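Local coordinates for N-alpha-acetyltransferase 35, NatC auxiliary subunit (Saccharomyces cerevisiae, PDB 6YGA), which serves as the auxiliary subunit of the NatC N-terminal acetyltransferase, which acetylates the N-terminal methionine of the L-A virus Gag protein, at residues L165-D176 with V337-L345; V313-T322 with F347-K357. All coordinates share one frame; numbering follows the deposited sequence.

In the fold
From the N terminus, the chain first reaches interaction 1 at the end of helix 142-167, where residues 165-176 run out into a loop. About 160 residues later, helix 337-347 returns to that loop, so interaction 1 closes the longer circuit and joins the Mak10 family region to the NAA35-like TPR-repeat region. Interaction 2 spans a much shorter one: 313-322, leading into helix 319-328, meets 347-357, the loop after helix 337-347. The segments alternate along the chain, so the two contacts cross. Their centres lie about 18 Å apart, and helix 337-347 connects them, carrying 337-345 in one and Phe347 at its end in the other.

Interaction 1 (L165-D176 with V337-L345); sequences LLSAGIVFEEED and VIARILFPL. With EDO (1,2-ethanediol), chain Z.
Ile341 and Leu165 carry much of the apolar contact. Ile341 CG2 lies against Leu165 CB at 3.7 Å, while CG1 and CD1 of Ile341 meet Val171 CG2, the nearer approach being 3.6 Å from CG1. Ile341 CD1 also reaches Leu166 CD2. A second patch forms around Ile170: CG2, anti to the backbone N, reaches Pro344 CG at 3.5 Å, and CG1 faces Leu345 CG. Leu345 spreads its two methyls, CD2 touching Ala168 CB at 3.6 Å and CD1 turned to Leu165 CD2.

The polar part is one charged pair. Arg340 bends at chi3 (-71°) and sends NH2 to Asp176 OD1, a salt bridge of 3.3 Å with an N-H...O angle of 149°. The carboxylate and guanidinium planes stand 73° apart, and NH2 meets OD1 from above the carboxylate plane, so this is not a flat two-pronged pairing. Water 1 links Asp176 OD2 (2.6 Å) to Arg340 NH1. OD2 also takes the Phe172 N-H on its anti lone pair, tying the carboxylate to its own loop; Asn405 binds OD1, and Arg340 NE is held by Arg335 O.

On the loop, ethanediol, probably from the crystallisation liquor, gives O1 to Gly169 O (3.1 Å) and sets that oxygen over the Phe172 ring centre.

The chain leaves helix 142-167 through Gly169, with positive phi, and the loop packs on helix 337-347, Asp176 touching Phe142 of the N-alpha-acetyltransferase 30 subunit. Leu237 of helix 235-238 touches Leu165 and Leu345, and Gln400 of 386-402 packs on Ile170 and Pro344.

Interaction 2 (V313-T322 with F347-K357); sequences VDKAESALET and FIRDDRTVLGK
Asp314 and Lys357 meet with their side chains at about a right angle. The lysine chain is extended as far as CE and then turns at chi4 (59°), which brings NZ close to both oxygens: it donates to Asp314 O at 3.1 Å and forms a salt bridge with Asp314 OD1 at 3.2 Å. The bond to the carbonyl lies in its plane, on a lone pair; NZ also bonds weakly to Leu355 O in its own segment. Arg349 likewise crosses Asp314 at about a right angle, yet its guanidinium plane is only 18° from that of the carboxylate. Its NH2 approaches OD1 at 3.3 Å, but the N-H...O angle of 132° makes this hydrogen bond weak. Water 2 bridges OD1 and Arg349 NH1, so OD1 takes a weak bond from the arginine and one from the water, with Lys357 NZ beside it. The Arg349 NE is bonded to Phe346 O, and Leu355 C lies over one guanidinium face, toward its rim.

This salt-bridge network of Asp314, Arg349 and Lys357 spans the loop after helix 337-347, where Arg349 to Arg352 form a type I beta turn, and the 3-10 segment preceding helix 319-328.

The apolar part of the contact is built on Phe347. Thr322 CG2 meets the edge of its ring in plane, 3.8 Å from CE1, while Val313 CG2 comes to CE1 obliquely. Val354 CG1 sits over one face, toward the rim, and the ring also stacks with Tyr399. Leu355 divides its branches: CD1 lies 3.4 Å from Val313 O, and CD2 rests on Val313 CG1.

Interaction 1 (L165-D176 with V337-L345)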
loop_
_atom_site.group_PDB
_atom_site.type_symbol
_atom_site.label_atom_id
_atom_site.label_comp_id
_atom_site.label_asym_id
_atom_site.label_seq_id
_atom_site.Cartn_x
_atom_site.Cartn_y
_atom_site.Cartn_z
ATOM N N LEU B 165 -8.054 -5.472 15.598
ATOM C CA LEU B 165 -7.176 -4.394 15.156
ATOM C C LEU B 165 -7.616 -3.842 13.806
ATOM O O LEU B 165 -7.643 -2.622 13.606
ATOM C CB LEU B 165 -5.732 -4.892 15.079
ATOM C CG LEU B 165 -5.040 -5.262 16.390
ATOM C CD1 LEU B 165 -3.628 -5.761 16.129
ATOM C CD2 LEU B 165 -5.015 -4.066 17.314
ATOM N N LEU B 166 -7.968 -4.727 12.868
ATOM C CA LEU B 166 -8.399 -4.279 11.548
ATOM C C LEU B 166 -9.759 -3.595 11.595
ATOM O O LEU B 166 -10.048 -2.745 10.745
ATOM C CB LEU B 166 -8.438 -5.455 10.574
ATOM C CG LEU B 166 -7.075 -5.984 10.124
ATOM C CD1 LEU B 166 -7.240 -7.162 9.182
ATOM C CD2 LEU B 166 -6.272 -4.873 9.464
ATOM N N SER B 167 -10.603 -3.943 12.570
ATOM C CA SER B 167 -11.926 -3.333 12.646
ATOM C C SER B 167 -11.856 -1.839 12.923
ATOM O O SER B 167 -12.811 -1.117 12.619
ATOM C CB SER B 167 -12.770 -4.023 13.719
ATOM O OG SER B 167 -12.215 -3.833 15.009
ATOM N N ALA B 168 -10.749 -1.358 13.487
ATOM C CA ALA B 168 -10.607 0.066 13.762
ATOM C C ALA B 168 -10.389 0.894 12.502
ATOM O O ALA B 168 -10.478 2.124 12.570
ATOM C CB ALA B 168 -9.453 0.295 14.736
ATOM N N GLY B 169 -10.113 0.260 11.365
ATOM C CA GLY B 169 -9.909 0.991 10.130
ATOM C C GLY B 169 -8.641 1.811 10.074
ATOM O O GLY B 169 -8.583 2.789 9.327
ATOM N N ILE B 170 -7.618 1.437 10.843
ATOM C CA ILE B 170 -6.381 2.213 10.864
ATOM C C ILE B 170 -5.642 2.080 9.537
ATOM O O ILE B 170 -5.301 3.081 8.896
ATOM C CB ILE B 170 -5.496 1.780 12.047
ATOM C CG1 ILE B 170 -6.173 2.123 13.378
ATOM C CG2 ILE B 170 -4.123 2.419 11.942
ATOM C CD1 ILE B 170 -6.610 3.571 13.499
ATOM N N VAL B 171 -5.385 0.847 9.106
ATOM C CA VAL B 171 -4.692 0.602 7.845
ATOM C C VAL B 171 -5.669 0.041 6.819
ATOM O O VAL B 171 -6.865 -0.106 7.096
ATOM C CB VAL B 171 -3.493 -0.344 8.039
ATOM C CG1 VAL B 171 -2.494 0.260 9.019
ATOM C CG2 VAL B 171 -3.965 -1.705 8.514
ATOM N N PHE B 172 -5.163 -0.289 5.634
ATOM C CA PHE B 172 -5.992 -0.678 4.501
ATOM C C PHE B 172 -6.023 -2.195 4.364
ATOM O O PHE B 172 -4.973 -2.846 4.353
ATOM C CB PHE B 172 -5.476 -0.031 3.215
ATOM C CG PHE B 172 -5.572 1.471 3.218
ATOM C CD1 PHE B 172 -4.589 2.245 3.815
ATOM C CD2 PHE B 172 -6.654 2.109 2.634
ATOM C CE1 PHE B 172 -4.683 3.629 3.823
ATOM C CE2 PHE B 172 -6.753 3.490 2.637
ATOM C CZ PHE B 172 -5.766 4.251 3.232
ATOM N N GLU B 173 -7.229 -2.749 4.260
ATOM C CA GLU B 173 -7.398 -4.190 4.167
ATOM C C GLU B 173 -6.877 -4.715 2.834
ATOM O O GLU B 173 -6.932 -4.033 1.807
ATOM C CB GLU B 173 -8.872 -4.560 4.331
ATOM C CG GLU B 173 -9.776 -3.964 3.260
ATOM C CD GLU B 173 -11.247 -4.239 3.506
ATOM O OE1 GLU B 173 -11.752 -3.866 4.586
ATOM O OE2 GLU B 173 -11.898 -4.831 2.619
ATOM N N GLU B 174 -6.368 -5.949 2.862
ATOM C CA GLU B 174 -5.844 -6.629 1.674
ATOM C C GLU B 174 -4.768 -5.803 0.972
ATOM O O GLU B 174 -4.641 -5.832 -0.254
ATOM C CB GLU B 174 -6.970 -6.994 0.702
ATOM C CG GLU B 174 -6.639 -8.156 -0.226
ATOM C CD GLU B 174 -7.778 -8.484 -1.164
ATOM O OE1 GLU B 174 -8.742 -9.143 -0.722
ATOM O OE2 GLU B 174 -7.719 -8.064 -2.338
ATOM N N GLU B 175 -3.993 -5.051 1.745
ATOM C CA GLU B 175 -2.844 -4.325 1.221
ATOM C C GLU B 175 -1.743 -4.384 2.267
ATOM O O GLU B 175 -0.651 -4.902 2.010
ATOM C CB GLU B 175 -3.218 -2.878 0.875
ATOM C CG GLU B 175 -2.060 -2.025 0.361
ATOM C CD GLU B 175 -2.448 -0.570 0.134
ATOM O OE1 GLU B 175 -3.638 -0.235 0.302
ATOM O OE2 GLU B 175 -1.561 0.239 -0.210
ATOM N N ASP B 176 -2.038 -3.874 3.462
ATOM C CA ASP B 176 -1.125 -4.008 4.587
ATOM C C ASP B 176 -1.298 -5.341 5.297
ATOM O O ASP B 176 -0.341 -5.855 5.888
ATOM C CB ASP B 176 -1.346 -2.864 5.572
ATOM C CG ASP B 176 -1.165 -1.513 4.929
ATOM O OD1 ASP B 176 -0.102 -1.293 4.313
ATOM O OD2 ASP B 176 -2.092 -0.683 5.021
ATOM N N VAL B 337 3.220 -4.391 10.418
ATOM C CA VAL B 337 1.847 -3.916 10.268
ATOM C C VAL B 337 1.125 -3.895 11.613
ATOM O O VAL B 337 0.315 -2.999 11.879
ATOM C CB VAL B 337 1.095 -4.765 9.222
ATOM C CG1 VAL B 337 1.056 -6.235 9.628
ATOM C CG2 VAL B 337 -0.314 -4.227 8.993
ATOM N N ILE B 338 1.407 -4.868 12.485
ATOM C CA ILE B 338 0.791 -4.873 13.811
ATOM C C ILE B 338 1.176 -3.613 14.573
ATOM O O ILE B 338 0.328 -2.945 15.176
ATOM C CB ILE B 338 1.183 -6.143 14.587
ATOM C CG1 ILE B 338 0.641 -7.399 13.896
ATOM C CG2 ILE B 338 0.674 -6.069 16.017
ATOM C CD1 ILE B 338 -0.868 -7.495 13.874
ATOM N N ALA B 339 2.463 -3.259 14.545
ATOM C CA ALA B 339 2.902 -2.037 15.210
ATOM C C ALA B 339 2.298 -0.804 14.551
ATOM O O ALA B 339 2.015 0.192 15.226
ATOM C CB ALA B 339 4.428 -1.954 15.207
ATOM N N ARG B 340 2.089 -0.848 13.233
ATOM C CA ARG B 340 1.533 0.311 12.544
ATOM C C ARG B 340 0.051 0.484 12.851
ATOM O O ARG B 340 -0.446 1.613 12.911
ATOM C CB ARG B 340 1.771 0.199 11.039
ATOM C CG ARG B 340 3.234 0.329 10.658
ATOM C CD ARG B 340 3.434 0.586 9.174
ATOM N NE ARG B 340 3.130 -0.583 8.354
ATOM C CZ ARG B 340 2.051 -0.700 7.587
ATOM N NH1 ARG B 340 1.163 0.284 7.530
ATOM N NH2 ARG B 340 1.863 -1.800 6.871
ATOM N N ILE B 341 -0.679 -0.616 13.035
ATOM C CA ILE B 341 -2.053 -0.502 13.514
ATOM C C ILE B 341 -2.065 -0.075 14.971
ATOM O O ILE B 341 -2.927 0.700 15.404
ATOM C CB ILE B 341 -2.805 -1.830 13.319
ATOM C CG1 ILE B 341 -2.781 -2.255 11.852
ATOM C CG2 ILE B 341 -4.244 -1.712 13.823
ATOM C CD1 ILE B 341 -3.411 -3.618 11.604
ATOM N N LEU B 342 -1.101 -0.568 15.750
ATOM C CA LEU B 342 -1.120 -0.356 17.192
ATOM C C LEU B 342 -0.931 1.115 17.544
ATOM O O LEU B 342 -1.585 1.626 18.463
ATOM C CB LEU B 342 -0.041 -1.214 17.852
ATOM C CG LEU B 342 -0.159 -1.394 19.364
ATOM C CD1 LEU B 342 -1.469 -2.078 19.700
ATOM C CD2 LEU B 342 1.020 -2.195 19.891
ATOM N N PHE B 343 -0.060 1.814 16.813
ATOM C CA PHE B 343 0.287 3.184 17.185
ATOM C C PHE B 343 -0.919 4.120 17.225
ATOM O O PHE B 343 -1.134 4.757 18.269
ATOM C CB PHE B 343 1.390 3.706 16.256
ATOM C CG PHE B 343 1.516 5.197 16.257
ATOM C CD1 PHE B 343 2.055 5.867 17.346
ATOM C CD2 PHE B 343 1.095 5.934 15.166
ATOM C CE1 PHE B 343 2.164 7.241 17.343
ATOM C CE2 PHE B 343 1.202 7.308 15.155
ATOM C CZ PHE B 343 1.738 7.964 16.244
ATOM N N PRO B 344 -1.746 4.247 16.176
ATOM C CA PRO B 344 -2.886 5.174 16.299
ATOM C C PRO B 344 -3.878 4.772 17.376
ATOM O O PRO B 344 -4.453 5.650 18.029
ATOM C CB PRO B 344 -3.513 5.148 14.896
ATOM C CG PRO B 344 -2.414 4.699 14.001
ATOM C CD PRO B 344 -1.674 3.684 14.816
ATOM N N LEU B 345 -4.088 3.470 17.593
ATOM C CA LEU B 345 -4.996 3.038 18.653
ATOM C C LEU B 345 -4.394 3.268 20.033
ATOM O O LEU B 345 -5.121 3.594 20.979
ATOM C CB LEU B 345 -5.353 1.564 18.467
ATOM C CG LEU B 345 -6.048 1.251 17.143
ATOM C CD1 LEU B 345 -6.247 -0.247 16.969
ATOM C CD2 LEU B 345 -7.373 1.990 17.080
HETATM C C1 EDO Z . -9.042 3.273 5.914
HETATM O O1 EDO Z . -7.717 2.955 6.354
HETATM C C2 EDO Z . -9.753 1.997 5.478
HETATM O O2 EDO Z . -9.871 1.110 6.596
HETATM O O HOH W 1 -0.921 1.580 5.398
#

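Interaction 2 (V313-T322 with F347-K357)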
loop_
_atom_site.group_PDB
_atom_site.type_symbol
_atom_site.label_atom_id
_atom_site.label_comp_id
_atom_site.label_asym_id
_atom_site.label_seq_id
_atom_site.Cartn_x
_atom_site.Cartn_y
_atom_site.Cartn_z
ATOM N N VAL B 313 6.145 6.186 22.809
ATOM C CA VAL B 313 5.459 7.464 22.686
ATOM C C VAL B 313 4.688 7.808 23.953
ATOM O O VAL B 313 4.335 8.974 24.162
ATOM C CB VAL B 313 4.527 7.458 21.462
ATOM C CG1 VAL B 313 3.268 6.655 21.751
ATOM C CG2 VAL B 313 4.187 8.881 21.041
ATOM N N ASP B 314 4.427 6.822 24.816
ATOM C CA ASP B 314 3.743 7.102 26.073
ATOM C C ASP B 314 4.594 7.970 26.993
ATOM O O ASP B 314 4.056 8.673 27.855
ATOM C CB ASP B 314 3.364 5.788 26.759
ATOM C CG ASP B 314 2.570 5.999 28.029
ATOM O OD1 ASP B 314 1.447 6.543 27.950
ATOM O OD2 ASP B 314 3.066 5.615 29.108
ATOM N N LYS B 315 5.914 7.955 26.812
ATOM C CA LYS B 315 6.832 8.726 27.643
ATOM C C LYS B 315 6.952 10.182 27.215
ATOM O O LYS B 315 7.735 10.924 27.819
ATOM C CB LYS B 315 8.218 8.077 27.625
ATOM C CG LYS B 315 8.273 6.709 28.278
ATOM C CD LYS B 315 9.363 5.849 27.658
ATOM C CE LYS B 315 10.700 6.568 27.631
ATOM N NZ LYS B 315 11.731 5.768 26.916
ATOM N N ALA B 316 6.211 10.605 26.195
ATOM C CA ALA B 316 6.335 11.967 25.696
ATOM C C ALA B 316 5.792 12.965 26.708
ATOM O O ALA B 316 4.752 12.742 27.333
ATOM C CB ALA B 316 5.601 12.114 24.366
ATOM N N GLU B 317 6.512 14.073 26.869
ATOM C CA GLU B 317 6.126 15.130 27.790
ATOM C C GLU B 317 5.782 16.434 27.086
ATOM O O GLU B 317 5.518 17.434 27.762
ATOM C CB GLU B 317 7.243 15.374 28.814
ATOM C CG GLU B 317 7.303 14.353 29.945
ATOM C CD GLU B 317 6.034 14.324 30.780
ATOM O OE1 GLU B 317 5.334 13.290 30.772
ATOM O OE2 GLU B 317 5.734 15.340 31.445
ATOM N N SER B 318 5.771 16.456 25.755
ATOM C CA SER B 318 5.433 17.665 25.022
ATOM C C SER B 318 4.880 17.284 23.657
ATOM O O SER B 318 5.020 16.146 23.201
ATOM C CB SER B 318 6.646 18.594 24.874
ATOM O OG SER B 318 7.623 18.039 24.010
ATOM N N ALA B 319 4.238 18.260 23.009
ATOM C CA ALA B 319 3.722 18.033 21.663
ATOM C C ALA B 319 4.850 17.847 20.659
ATOM O O ALA B 319 4.682 17.132 19.665
ATOM C CB ALA B 319 2.819 19.191 21.240
ATOM N N LEU B 320 6.001 18.473 20.903
ATOM C CA LEU B 320 7.125 18.328 19.986
ATOM C C LEU B 320 7.711 16.924 20.042
ATOM O O LEU B 320 8.199 16.416 19.026
ATOM C CB LEU B 320 8.193 19.375 20.301
ATOM C CG LEU B 320 9.359 19.504 19.322
ATOM C CD1 LEU B 320 8.849 19.548 17.893
ATOM C CD2 LEU B 320 10.171 20.751 19.639
ATOM N N GLU B 321 7.655 16.277 21.208
ATOM C CA GLU B 321 8.184 14.922 21.319
ATOM C C GLU B 321 7.295 13.916 20.593
ATOM O O GLU B 321 7.802 12.976 19.971
ATOM C CB GLU B 321 8.362 14.549 22.791
ATOM C CG GLU B 321 9.569 15.224 23.437
ATOM C CD GLU B 321 9.740 14.868 24.902
ATOM O OE1 GLU B 321 8.811 14.266 25.479
ATOM O OE2 GLU B 321 10.803 15.190 25.477
ATOM N N THR B 322 5.971 14.096 20.654
ATOM C CA THR B 322 5.082 13.253 19.857
ATOM C C THR B 322 5.231 13.553 18.370
ATOM O O THR B 322 5.236 12.634 17.543
ATOM C CB THR B 322 3.625 13.444 20.284
ATOM O OG1 THR B 322 3.253 14.821 20.133
ATOM C CG2 THR B 322 3.423 13.019 21.726
ATOM N N PHE B 347 -2.142 5.672 20.566
ATOM C CA PHE B 347 -1.962 7.116 20.677
ATOM C C PHE B 347 -3.293 7.827 20.899
ATOM O O PHE B 347 -3.383 8.734 21.733
ATOM C CB PHE B 347 -1.266 7.637 19.416
ATOM C CG PHE B 347 -0.797 9.058 19.512
ATOM C CD1 PHE B 347 0.251 9.403 20.349
ATOM C CD2 PHE B 347 -1.382 10.045 18.735
ATOM C CE1 PHE B 347 0.690 10.715 20.428
ATOM C CE2 PHE B 347 -0.945 11.354 18.808
ATOM C CZ PHE B 347 0.092 11.688 19.655
ATOM N N ILE B 348 -4.329 7.423 20.169
ATOM C CA ILE B 348 -5.669 7.988 20.277
ATOM C C ILE B 348 -6.542 6.921 20.921
ATOM O O ILE B 348 -6.861 5.907 20.287
ATOM C CB ILE B 348 -6.215 8.408 18.908
ATOM C CG1 ILE B 348 -5.217 9.336 18.211
ATOM C CG2 ILE B 348 -7.574 9.071 19.046
ATOM C CD1 ILE B 348 -5.613 9.718 16.804
ATOM N N ARG B 349 -6.943 7.149 22.171
ATOM C CA ARG B 349 -7.428 6.085 23.034
ATOM C C ARG B 349 -8.955 6.093 23.152
ATOM O O ARG B 349 -9.657 6.889 22.522
ATOM C CB ARG B 349 -6.760 6.191 24.404
ATOM C CG ARG B 349 -5.257 5.983 24.342
ATOM C CD ARG B 349 -4.624 5.907 25.716
ATOM N NE ARG B 349 -3.205 5.588 25.606
ATOM C CZ ARG B 349 -2.369 5.495 26.634
ATOM N NH1 ARG B 349 -2.799 5.697 27.873
ATOM N NH2 ARG B 349 -1.095 5.196 26.420
ATOM N N ASP B 350 -9.467 5.181 23.986
ATOM C CA ASP B 350 -10.905 4.929 24.042
ATOM C C ASP B 350 -11.674 6.131 24.569
ATOM O O ASP B 350 -12.737 6.476 24.040
ATOM C CB ASP B 350 -11.189 3.704 24.912
ATOM C CG ASP B 350 -10.785 2.409 24.248
ATOM O OD1 ASP B 350 -10.881 2.320 23.006
ATOM O OD2 ASP B 350 -10.375 1.477 24.970
ATOM N N ASP B 351 -11.164 6.776 25.619
ATOM C CA ASP B 351 -11.858 7.882 26.266
ATOM C C ASP B 351 -11.713 9.201 25.517
ATOM O O ASP B 351 -11.839 10.264 26.139
ATOM C CB ASP B 351 -11.367 8.035 27.707
ATOM C CG ASP B 351 -9.859 8.144 27.799
ATOM O OD1 ASP B 351 -9.174 7.772 26.825
ATOM O OD2 ASP B 351 -9.358 8.595 28.852
ATOM N N ARG B 352 -11.463 9.150 24.209
ATOM C CA ARG B 352 -11.311 10.346 23.382
ATOM C C ARG B 352 -10.226 11.266 23.939
ATOM O O ARG B 352 -10.393 12.484 24.027
ATOM C CB ARG B 352 -12.641 11.089 23.235
ATOM C CG ARG B 352 -13.732 10.269 22.564
ATOM C CD ARG B 352 -14.932 11.124 22.182
ATOM N NE ARG B 352 -14.692 11.914 20.976
ATOM C CZ ARG B 352 -14.361 13.202 20.971
ATOM N NH1 ARG B 352 -14.230 13.864 22.114
ATOM N NH2 ARG B 352 -14.167 13.833 19.820
ATOM N N THR B 353 -9.106 10.667 24.338
ATOM C CA THR B 353 -7.938 11.399 24.799
ATOM C C THR B 353 -6.720 10.970 23.992
ATOM O O THR B 353 -6.703 9.905 23.370
ATOM C CB THR B 353 -7.665 11.167 26.294
ATOM O OG1 THR B 353 -7.255 9.811 26.504
ATOM C CG2 THR B 353 -8.908 11.453 27.125
ATOM N N VAL B 354 -5.700 11.818 24.002
ATOM C CA VAL B 354 -4.412 11.500 23.402
ATOM C C VAL B 354 -3.505 10.997 24.513
ATOM O O VAL B 354 -3.189 11.742 25.450
ATOM C CB VAL B 354 -3.803 12.718 22.690
ATOM C CG1 VAL B 354 -2.427 12.381 22.143
ATOM C CG2 VAL B 354 -4.719 13.185 21.574
ATOM N N LEU B 355 -3.114 9.724 24.425
ATOM C CA LEU B 355 -2.223 9.076 25.387
ATOM C C LEU B 355 -2.772 9.101 26.809
ATOM O O LEU B 355 -2.011 8.971 27.771
ATOM C CB LEU B 355 -0.826 9.707 25.358
ATOM C CG LEU B 355 -0.078 9.582 24.032
ATOM C CD1 LEU B 355 1.226 10.363 24.079
ATOM C CD2 LEU B 355 0.178 8.117 23.727
ATOM N N GLY B 356 -4.086 9.267 26.963
ATOM C CA GLY B 356 -4.686 9.400 28.275
ATOM C C GLY B 356 -4.280 10.634 29.043
ATOM O O GLY B 356 -4.523 10.701 30.250
ATOM N N LYS B 357 -3.669 11.616 28.386
ATOM C CA LYS B 357 -3.156 12.805 29.053
ATOM C C LYS B 357 -3.934 14.062 28.702
ATOM O O LYS B 357 -4.272 14.847 29.593
ATOM C CB LYS B 357 -1.671 13.003 28.708
ATOM C CG LYS B 357 -0.771 11.841 29.108
ATOM C CD LYS B 357 0.672 12.083 28.672
ATOM C CE LYS B 357 1.597 10.961 29.124
ATOM N NZ LYS B 357 1.168 9.648 28.573
HETATM O O HOH W 2 -0.351 4.398 29.591
#